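Local coordinates for protein diacylglycerol kinase (Bacillus anthracis, PDB 3S40) that probably phosphorylates diacylglycerol to phosphatidic acid with a nucleoside triphosphate as donor, at residues K5-E9 with K122-K126; I214-K218 with L245-S249. One frame throughout, in Å; residues are numbered along the deposited sequence.

Interaction 1: K5-E9 with K122-K126; sequences KTKFE and KEHVK
The carboxylate of Glu123 reaches across to residues 6-7 and is held there by two hydrogen bonds, one to each oxygen. Thr6 OG1 donates to Glu123 OE2 at 2.6 Å. Lys7 N gives its hydrogen to Glu123 OE1 at 3.1 Å, and this bond is almost straight, with an angle of 174° at the hydrogen. Both donors meet the carboxylate on the syn side, the hydroxyl 27° out of its plane. Two bonds of this kind should fix the rotation of the group.

Thr6 OG1 does double duty. It also accepts from Phe8 N at 2.8 Å, which makes an ST turn. The turn places the hydroxyl and the next amide where one carboxylate can take both. Glu123 comes just after the end of helix 113-120, with positive phi. Its chain runs extended beyond CG, which carries the carboxylate far enough to meet the turn.

Lys7 runs past Glu123 in the opposite direction. Its chain bends at chi3 (67°) and brings NZ to the backbone: Lys7 NZ donates to Glu123 O at 3.2 Å, nearly in line with the carbonyl bond. Lys7 CG also lies over the centre of one face of the Phe8 ring.

Phe8 completes the contact. Its CE2 packs 3.9 Å from Glu123 CG, while Phe8 CZ meets Val125 CG2 at 3.8 Å, with the methyl in the ring plane at the edge.

Phe8 and Val125 both touch Thr91, on strand 91-96, and Ile296, on strand 284-296. The contact thus joins the loop before strand 11-15 to the link between helix 113-120 and strand 125-133, beside the edge of the parallel sheet.

Interaction 2: I214-K218 with L245-S249; sequences IPNVK and LFEDS
Leu245 O receives the backbone N-H of Asn216, but weakly: Asn216 N lies 3.4 Å from Leu245 O. The donor belongs to a type II beta turn from Ile214 to Val217, with Pro215 and Asn216 at its corners. Asn216 takes the positive phi of the second corner. The turn lies in the C-terminal beta-sandwich-like domain, against the loop that follows helix 234-240. The same oxygen is approached by Pro215 CA in a CA-H...O contact, so proline and asparagine meet one carbonyl together.

The Pro215 ring packs along residues 245-248. Its CB is 4.5 Å from Leu245 CB, an apolar touch at the far limit of contact. Further along, Pro215 CG comes to 3.6 Å from Asp248 OD1, and the two side chains cross at about a right angle. That oxygen is hydrogen-bonded to His256 ND1, on strand 254-259. His256 also touches Pro215, so proline and aspartate share this neighbour.

On the other flank, Asn216 meets Phe246. The amide and ring planes are 70° apart. Asn216 CG stands anti to its own nitrogen (chi1 -157°), which turns OD1 to the edge of the ring, with Asn216 OD1 3.4 Å from Phe246 CD1. This end of the contact lies near the surface.

The Lys218 chain bends at chi2 (-76°) and comes back towards the same phenylalanine. Its amino nitrogen approaches the ring obliquely, with Lys218 NZ 4.0 Å from Phe246 CE1.

In the fold
Interactions 1 and 2 are separate contacts. Their centres are about 32 Å apart, their nearest atoms about 7 Å, and they do not touch. In sequence, interaction 1 closes before interaction 2 opens. Interaction 1 lies at the parallel-sheet region of the catalytic domain, its centre about 22 Å from the centre of the chain. Interaction 2 joins two loops of the beta-sandwich-like domain, and its centre is about 17 Å from that of the chain. The two come nearest through Lys126, on strand 125-133: its NZ forms a salt bridge with Asp220, just beyond 214-218. Neither contact is placed in the active site here.

Interaction 1: K5-E9 with K122-K126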
loop_
_atom_site.group_PDB
_atom_site.type_symbol
_atom_site.label_atom_id
_atom_site.label_comp_id
_atom_site.label_asym_id
_atom_site.label_seq_id
_atom_site.Cartn_x
_atom_site.Cartn_y
_atom_site.Cartn_z
ATOM N N LYS A 5 28.073 -8.949 -9.727
ATOM C CA LYS A 5 27.060 -10.001 -9.702
ATOM C C LYS A 5 25.841 -9.595 -8.875
ATOM O O LYS A 5 25.960 -9.198 -7.713
ATOM C CB LYS A 5 27.651 -11.310 -9.172
ATOM C CG LYS A 5 26.620 -12.404 -8.918
ATOM C CD LYS A 5 25.940 -12.843 -10.204
ATOM C CE LYS A 5 24.905 -13.926 -9.935
ATOM N NZ LYS A 5 24.256 -14.400 -11.189
ATOM N N THR A 6 24.667 -9.713 -9.484
ATOM C CA THR A 6 23.421 -9.262 -8.879
ATOM C C THR A 6 22.675 -10.395 -8.172
ATOM O O THR A 6 22.899 -11.569 -8.453
ATOM C CB THR A 6 22.515 -8.587 -9.941
ATOM O OG1 THR A 6 21.140 -8.735 -9.580
ATOM C CG2 THR A 6 22.735 -9.208 -11.335
ATOM N N LYS A 7 21.796 -10.043 -7.240
ATOM C CA LYS A 7 20.971 -11.043 -6.584
ATOM C C LYS A 7 19.676 -11.327 -7.361
ATOM O O LYS A 7 18.805 -12.049 -6.881
ATOM C CB LYS A 7 20.649 -10.612 -5.147
ATOM C CG LYS A 7 19.561 -9.566 -5.035
ATOM C CD LYS A 7 19.334 -9.155 -3.577
ATOM C CE LYS A 7 20.537 -8.418 -3.010
ATOM N NZ LYS A 7 20.229 -7.676 -1.746
ATOM N N PHE A 8 19.546 -10.747 -8.549
ATOM C CA PHE A 8 18.359 -10.950 -9.371
ATOM C C PHE A 8 18.749 -11.407 -10.769
ATOM O O PHE A 8 19.086 -10.592 -11.618
ATOM C CB PHE A 8 17.544 -9.665 -9.480
ATOM C CG PHE A 8 17.132 -9.099 -8.158
ATOM C CD1 PHE A 8 16.306 -9.823 -7.307
ATOM C CD2 PHE A 8 17.558 -7.836 -7.775
ATOM C CE1 PHE A 8 15.922 -9.301 -6.071
ATOM C CE2 PHE A 8 17.172 -7.296 -6.535
ATOM C CZ PHE A 8 16.358 -8.030 -5.690
ATOM N N GLU A 9 18.678 -12.711 -11.005
ATOM C CA GLU A 9 19.161 -13.282 -12.256
ATOM C C GLU A 9 18.226 -12.898 -13.402
ATOM O O GLU A 9 18.673 -12.517 -14.470
ATOM C CB GLU A 9 19.243 -14.793 -12.123
ATOM C CG GLU A 9 20.260 -15.438 -13.030
ATOM C CD GLU A 9 20.317 -16.940 -12.832
ATOM O OE1 GLU A 9 19.572 -17.661 -13.536
ATOM O OE2 GLU A 9 21.095 -17.393 -11.963
ATOM N N LYS A 122 20.318 -0.520 -7.003
ATOM C CA LYS A 122 21.134 -0.687 -5.805
ATOM C C LYS A 122 20.718 -1.931 -5.050
ATOM O O LYS A 122 21.406 -2.370 -4.116
ATOM C CB LYS A 122 21.038 0.541 -4.913
ATOM C CG LYS A 122 21.548 1.827 -5.556
ATOM C CD LYS A 122 22.959 1.659 -6.121
ATOM C CE LYS A 122 23.482 2.974 -6.701
ATOM N NZ LYS A 122 24.692 2.752 -7.545
ATOM N N GLU A 123 19.583 -2.496 -5.444
ATOM C CA GLU A 123 19.135 -3.763 -4.862
ATOM C C GLU A 123 18.997 -3.799 -3.320
ATOM O O GLU A 123 19.325 -4.800 -2.694
ATOM C CB GLU A 123 20.080 -4.877 -5.299
ATOM C CG GLU A 123 20.247 -4.968 -6.811
ATOM C CD GLU A 123 20.943 -6.252 -7.271
ATOM O OE1 GLU A 123 21.283 -7.118 -6.427
ATOM O OE2 GLU A 123 21.147 -6.386 -8.491
ATOM N N HIS A 124 18.507 -2.730 -2.710
ATOM C CA HIS A 124 18.248 -2.751 -1.262
ATOM C C HIS A 124 16.843 -3.264 -1.025
ATOM O O HIS A 124 15.870 -2.717 -1.548
ATOM C CB HIS A 124 18.383 -1.364 -0.675
ATOM C CG HIS A 124 19.751 -0.785 -0.828
ATOM N ND1 HIS A 124 20.885 -1.439 -0.398
ATOM C CD2 HIS A 124 20.170 0.388 -1.362
ATOM C CE1 HIS A 124 21.946 -0.696 -0.667
ATOM N NE2 HIS A 124 21.540 0.418 -1.249
ATOM N N VAL A 125 16.739 -4.337 -0.256
ATOM C CA VAL A 125 15.494 -5.073 -0.172
ATOM C C VAL A 125 15.115 -5.278 1.281
ATOM O O VAL A 125 15.982 -5.492 2.130
ATOM C CB VAL A 125 15.639 -6.454 -0.817
ATOM C CG1 VAL A 125 14.426 -7.284 -0.509
ATOM C CG2 VAL A 125 15.853 -6.324 -2.336
ATOM N N LYS A 126 13.825 -5.193 1.577
ATOM C CA LYS A 126 13.370 -5.463 2.935
ATOM C C LYS A 126 12.031 -6.166 2.924
ATOM O O LYS A 126 11.285 -6.092 1.932
ATOM C CB LYS A 126 13.298 -4.185 3.774
ATOM C CG LYS A 126 12.151 -3.262 3.420
ATOM C CD LYS A 126 12.119 -2.109 4.412
ATOM C CE LYS A 126 10.855 -1.294 4.287
ATOM N NZ LYS A 126 10.586 -0.561 5.568
#

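Interaction 2: I214-K218 with L245-S249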
loop_
_atom_site.group_PDB
_atom_site.type_symbol
_atom_site.label_atom_id
_atom_site.label_comp_id
_atom_site.label_asym_id
_atom_site.label_seq_id
_atom_site.Cartn_x
_atom_site.Cartn_y
_atom_site.Cartn_z
ATOM N N ILE A 214 -2.486 8.467 10.413
ATOM C CA ILE A 214 -2.382 7.527 11.540
ATOM C C ILE A 214 -0.965 7.563 12.114
ATOM O O ILE A 214 0.005 7.250 11.416
ATOM C CB ILE A 214 -2.738 6.084 11.113
ATOM C CG1 ILE A 214 -4.112 6.044 10.442
ATOM C CG2 ILE A 214 -2.688 5.098 12.311
ATOM C CD1 ILE A 214 -4.517 4.643 9.939
ATOM N N PRO A 215 -0.833 7.948 13.394
ATOM C CA PRO A 215 0.502 8.101 13.984
ATOM C C PRO A 215 1.259 6.781 14.097
ATOM O O PRO A 215 0.697 5.749 14.454
ATOM C CB PRO A 215 0.214 8.681 15.384
ATOM C CG PRO A 215 -1.158 9.258 15.282
ATOM C CD PRO A 215 -1.889 8.329 14.344
ATOM N N ASN A 216 2.546 6.839 13.782
ATOM C CA ASN A 216 3.423 5.676 13.789
ATOM C C ASN A 216 2.930 4.403 13.093
ATOM O O ASN A 216 3.321 3.313 13.477
ATOM C CB ASN A 216 3.889 5.330 15.212
ATOM C CG ASN A 216 5.189 4.520 15.213
ATOM O OD1 ASN A 216 6.104 4.801 14.429
ATOM N ND2 ASN A 216 5.267 3.502 16.074
ATOM N N VAL A 217 2.091 4.509 12.073
ATOM C CA VAL A 217 1.795 3.311 11.291
ATOM C C VAL A 217 3.084 2.929 10.534
ATOM O O VAL A 217 3.818 3.803 10.100
ATOM C CB VAL A 217 0.620 3.543 10.320
ATOM C CG1 VAL A 217 0.851 4.815 9.510
ATOM C CG2 VAL A 217 0.406 2.329 9.422
ATOM N N LYS A 218 3.378 1.634 10.427
ATOM C CA LYS A 218 4.586 1.149 9.754
ATOM C C LYS A 218 4.223 -0.061 8.914
ATOM O O LYS A 218 3.417 -0.892 9.354
ATOM C CB LYS A 218 5.640 0.691 10.760
ATOM C CG LYS A 218 6.182 1.760 11.684
ATOM C CD LYS A 218 7.167 2.670 10.972
ATOM C CE LYS A 218 7.725 3.686 11.964
ATOM N NZ LYS A 218 8.626 4.704 11.345
ATOM N N LEU A 245 2.902 12.569 12.586
ATOM C CA LEU A 245 3.003 12.520 14.041
ATOM C C LEU A 245 3.443 11.143 14.514
ATOM O O LEU A 245 3.190 10.128 13.849
ATOM C CB LEU A 245 1.656 12.874 14.673
ATOM C CG LEU A 245 1.054 14.231 14.289
ATOM C CD1 LEU A 245 -0.260 14.446 15.020
ATOM C CD2 LEU A 245 2.030 15.365 14.585
ATOM N N PHE A 246 4.095 11.095 15.669
ATOM C CA PHE A 246 4.488 9.805 16.223
ATOM C C PHE A 246 3.780 9.461 17.522
ATOM O O PHE A 246 3.677 8.289 17.886
ATOM C CB PHE A 246 6.004 9.686 16.340
ATOM C CG PHE A 246 6.661 9.338 15.043
ATOM C CD1 PHE A 246 6.350 8.145 14.400
ATOM C CD2 PHE A 246 7.563 10.205 14.447
ATOM C CE1 PHE A 246 6.938 7.815 13.193
ATOM C CE2 PHE A 246 8.156 9.883 13.237
ATOM C CZ PHE A 246 7.844 8.685 12.608
ATOM N N GLU A 247 3.263 10.482 18.195
ATOM C CA GLU A 247 2.474 10.274 19.403
ATOM C C GLU A 247 1.003 10.633 19.171
ATOM O O GLU A 247 0.688 11.438 18.294
ATOM C CB GLU A 247 3.053 11.095 20.561
ATOM C CG GLU A 247 4.559 10.940 20.748
ATOM C CD GLU A 247 4.984 9.491 20.958
ATOM O OE1 GLU A 247 4.158 8.699 21.459
ATOM O OE2 GLU A 247 6.139 9.147 20.615
ATOM N N ASP A 248 0.110 10.040 19.959
ATOM C CA ASP A 248 -1.315 10.355 19.861
ATOM C C ASP A 248 -1.690 11.626 20.614
ATOM O O ASP A 248 -0.987 12.047 21.530
ATOM C CB ASP A 248 -2.167 9.191 20.359
ATOM C CG ASP A 248 -2.228 8.058 19.363
ATOM O OD1 ASP A 248 -2.799 8.264 18.269
ATOM O OD2 ASP A 248 -1.705 6.970 19.673
ATOM N N SER A 249 -2.810 12.228 20.227
ATOM C CA SER A 249 -3.247 13.476 20.838
ATOM C C SER A 249 -4.513 13.319 21.681
ATOM O O SER A 249 -4.477 13.531 22.895
ATOM C CB SER A 249 -3.443 14.560 19.774
ATOM O OG SER A 249 -2.299 14.678 18.949
#